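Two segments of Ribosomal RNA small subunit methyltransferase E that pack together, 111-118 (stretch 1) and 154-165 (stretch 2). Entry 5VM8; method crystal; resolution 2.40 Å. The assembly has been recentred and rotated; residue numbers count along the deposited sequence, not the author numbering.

Stretch 1 (111-118) AIQPVISE
Stretch 2 154-165: PVLPIIGYREAL

The pairing of these two segments of one chain is interrupted midway: two short ladders of backbone hydrogen bonds are separated by a one-residue shift in register, and the side chain of Gln113 bridges the gap. Ile112 CA lies 5.0 Å from Val155 CA, whereas Val115 CA lies 5.0 Å from Ile159 CA and Ile116 CA 4.6 Å from Gly160 CA, these last two pairs in parallel register.

In the first ladder Ile112 N donates to Pro154 O (3.1 Å), and Leu156 N donates to Ile112 O (2.9 Å) along an almost straight N-H...O line of 178°, so both polar groups of Ile112 grip the residues flanking Val155. The second ladder repeats the pattern: Ile116 N donates to Ile159 O (2.9 Å) and Tyr161 N to Ile116 O (2.8 Å, 133°), bracketing Gly160. CA-H...O contacts reinforce it, the shortest from Val115 CA to Ile159 O (3.0 Å).

Between the ladders Pro114 has no amide hydrogen to offer; its CD sits 3.1 Å from Leu156 O, and its own carbonyl receives a CA-H...O contact from Ile158 CA to Pro114 O (3.6 Å). Gln113, extended at chi1 (t) and turned at chi2 (p, 62°), brings its amide back to the other segment: NE2 donates to Pro157 O (2.8 Å) and also to Pro114 O of its own segment (3.2 Å). Its OE1 lies 3.4 Å from Leu156 CD1.

The strand 111-116 is extended, with phi/psi of -134/125 at Ile112 and -136/150 at Val115; Pro114 (-70/139) has a C-gamma endo pucker. Val115 (m) and Ile159 (p, t) share one face of the sheet, CG1 to CG1 4.2 Å, and Val115 CG1 also meets Ala164 CB at 3.6 Å. Ile116 (m, t) points to the other face, where its CG1 reaches Ile158 CG2 (3.6 Å); Ile158 (m, t) also sets CG1 4.0 Å from Pro114 CG. At the start, Ala111 CB rests 4.1 Å from Pro154 CG. Val155 CG1 (chi1 t) lies 4.1 Å from Pro114 CD.

After Gly160 (-74/164) the second segment leaves extended geometry: from about Tyr161 (-59/-50) the backbone is helical and weakly bonded, with Ala164 N donating to Gly160 O (3.2 Å). The helix runs at 137° to the strand, their axes 7.7 Å apart at closest approach, and Ala164 directs its CB toward the strand. Together the segments bury 713 Å².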

# COMPACT_ATOMS: atom_id res chain seq x y z
N ALA A 111 -0.38 -2.63 4.85
CA ALA A 111 -1.01 -3.67 4.05
C ALA A 111 -2.33 -3.16 3.52
O ALA A 111 -2.94 -2.24 4.08
CB ALA A 111 -1.21 -4.96 4.85
N ILE A 112 -2.78 -3.77 2.43
CA ILE A 112 -4.00 -3.39 1.73
C ILE A 112 -4.81 -4.65 1.44
O ILE A 112 -4.29 -5.61 0.85
CB ILE A 112 -3.70 -2.60 0.44
CG1 ILE A 112 -3.02 -1.27 0.78
CG2 ILE A 112 -4.99 -2.37 -0.34
CD1 ILE A 112 -2.09 -0.74 -0.32
N GLN A 113 -6.07 -4.65 1.88
CA GLN A 113 -6.99 -5.77 1.71
C GLN A 113 -8.15 -5.27 0.86
O GLN A 113 -9.10 -4.67 1.38
CB GLN A 113 -7.47 -6.32 3.06
CG GLN A 113 -8.49 -7.45 2.98
CD GLN A 113 -7.96 -8.70 2.29
OE1 GLN A 113 -7.27 -9.52 2.90
NE2 GLN A 113 -8.27 -8.83 1.00
N PRO A 114 -8.10 -5.45 -0.46
CA PRO A 114 -9.24 -5.07 -1.30
C PRO A 114 -10.41 -6.01 -1.06
O PRO A 114 -10.23 -7.23 -0.96
CB PRO A 114 -8.70 -5.21 -2.72
CG PRO A 114 -7.64 -6.27 -2.61
CD PRO A 114 -7.04 -6.13 -1.23
N VAL A 115 -11.62 -5.45 -0.99
CA VAL A 115 -12.80 -6.26 -0.69
C VAL A 115 -13.93 -5.86 -1.62
O VAL A 115 -14.05 -4.71 -2.05
CB VAL A 115 -13.31 -6.15 0.77
CG1 VAL A 115 -12.26 -6.55 1.78
CG2 VAL A 115 -13.90 -4.78 1.04
N ILE A 116 -14.78 -6.84 -1.89
CA ILE A 116 -16.02 -6.61 -2.62
C ILE A 116 -17.09 -6.32 -1.58
O ILE A 116 -17.30 -7.11 -0.66
CB ILE A 116 -16.41 -7.81 -3.48
CG1 ILE A 116 -15.21 -8.29 -4.30
CG2 ILE A 116 -17.59 -7.42 -4.35
CD1 ILE A 116 -15.47 -9.58 -5.04
N SER A 117 -17.69 -5.15 -1.67
CA SER A 117 -18.83 -4.80 -0.85
C SER A 117 -20.05 -4.72 -1.75
O SER A 117 -19.97 -4.93 -2.96
CB SER A 117 -18.59 -3.49 -0.07
OG SER A 117 -18.68 -2.36 -0.91
N GLU A 118 -21.19 -4.42 -1.14
CA GLU A 118 -22.45 -4.50 -1.84
C GLU A 118 -22.46 -3.59 -3.06
O GLU A 118 -22.85 -4.01 -4.16
CB GLU A 118 -23.58 -4.11 -0.88
CG GLU A 118 -24.93 -3.95 -1.53
CD GLU A 118 -25.67 -5.24 -1.68
OE1 GLU A 118 -25.12 -6.28 -1.25
OE2 GLU A 118 -26.80 -5.22 -2.22
N PRO A 154 1.88 -5.57 0.95
CA PRO A 154 1.17 -6.51 0.06
C PRO A 154 -0.22 -5.99 -0.30
O PRO A 154 -0.87 -5.30 0.49
CB PRO A 154 1.07 -7.79 0.89
CG PRO A 154 1.01 -7.28 2.32
CD PRO A 154 1.91 -6.05 2.35
N VAL A 155 -0.65 -6.31 -1.51
CA VAL A 155 -2.06 -6.18 -1.87
C VAL A 155 -2.64 -7.59 -1.77
O VAL A 155 -2.31 -8.46 -2.58
CB VAL A 155 -2.26 -5.58 -3.27
CG1 VAL A 155 -3.74 -5.31 -3.51
CG2 VAL A 155 -1.42 -4.31 -3.46
N LEU A 156 -3.42 -7.83 -0.77
CA LEU A 156 -3.89 -9.17 -0.46
C LEU A 156 -4.97 -9.63 -1.45
O LEU A 156 -5.66 -8.80 -2.05
CB LEU A 156 -4.40 -9.24 0.97
CG LEU A 156 -3.35 -8.83 2.03
CD1 LEU A 156 -3.96 -8.74 3.43
CD2 LEU A 156 -2.16 -9.79 2.04
N PRO A 157 -5.11 -10.94 -1.65
CA PRO A 157 -6.16 -11.43 -2.57
C PRO A 157 -7.54 -10.90 -2.20
O PRO A 157 -7.87 -10.69 -1.03
CB PRO A 157 -6.08 -12.95 -2.41
CG PRO A 157 -4.71 -13.23 -1.89
CD PRO A 157 -4.30 -12.03 -1.08
N ILE A 158 -8.33 -10.61 -3.24
CA ILE A 158 -9.68 -10.09 -3.06
C ILE A 158 -10.54 -11.07 -2.28
O ILE A 158 -10.50 -12.29 -2.52
CB ILE A 158 -10.31 -9.78 -4.43
CG1 ILE A 158 -9.44 -8.76 -5.19
CG2 ILE A 158 -11.76 -9.34 -4.26
CD1 ILE A 158 -9.87 -8.48 -6.60
N ILE A 159 -11.31 -10.54 -1.35
CA ILE A 159 -12.34 -11.28 -0.62
C ILE A 159 -13.57 -10.39 -0.48
O ILE A 159 -13.51 -9.17 -0.65
CB ILE A 159 -11.87 -11.76 0.77
CG1 ILE A 159 -11.22 -10.61 1.56
CG2 ILE A 159 -10.91 -12.91 0.64
CD1 ILE A 159 -10.60 -11.06 2.91
N GLY A 160 -14.68 -11.00 -0.08
CA GLY A 160 -15.86 -10.22 0.20
C GLY A 160 -15.74 -9.47 1.51
O GLY A 160 -14.89 -9.75 2.35
N TYR A 161 -16.61 -8.48 1.67
CA TYR A 161 -16.62 -7.66 2.87
C TYR A 161 -16.83 -8.50 4.13
O TYR A 161 -16.05 -8.40 5.09
CB TYR A 161 -17.70 -6.60 2.73
CG TYR A 161 -17.99 -5.78 3.96
CD1 TYR A 161 -17.26 -4.61 4.22
CD2 TYR A 161 -19.03 -6.12 4.82
CE1 TYR A 161 -17.55 -3.83 5.34
CE2 TYR A 161 -19.31 -5.36 5.94
CZ TYR A 161 -18.58 -4.21 6.19
OH TYR A 161 -18.88 -3.45 7.29
N ARG A 162 -17.85 -9.35 4.13
CA ARG A 162 -18.20 -10.11 5.33
C ARG A 162 -17.04 -10.99 5.78
O ARG A 162 -16.67 -10.99 6.97
CB ARG A 162 -19.44 -10.96 5.07
N GLU A 163 -16.39 -11.69 4.84
CA GLU A 163 -15.28 -12.57 5.20
C GLU A 163 -14.11 -11.77 5.78
O GLU A 163 -13.43 -12.25 6.70
CB GLU A 163 -14.82 -13.37 3.98
CG GLU A 163 -13.70 -14.35 4.29
CD GLU A 163 -13.06 -14.95 3.05
OE1 GLU A 163 -13.66 -14.83 1.96
OE2 GLU A 163 -11.95 -15.53 3.16
N ALA A 164 -13.87 -10.56 5.27
CA ALA A 164 -12.77 -9.73 5.75
C ALA A 164 -12.98 -9.18 7.16
O ALA A 164 -12.00 -8.74 7.78
CB ALA A 164 -12.53 -8.56 4.80
N LEU A 165 -14.22 -9.13 7.64
CA LEU A 165 -14.49 -8.59 8.98
C LEU A 165 -13.87 -9.45 10.07
O LEU A 165 -13.36 -8.94 11.07
CB LEU A 165 -16.00 -8.47 9.19
CG LEU A 165 -16.67 -7.31 8.46
CD1 LEU A 165 -18.08 -7.12 8.94
CD2 LEU A 165 -15.89 -6.08 8.67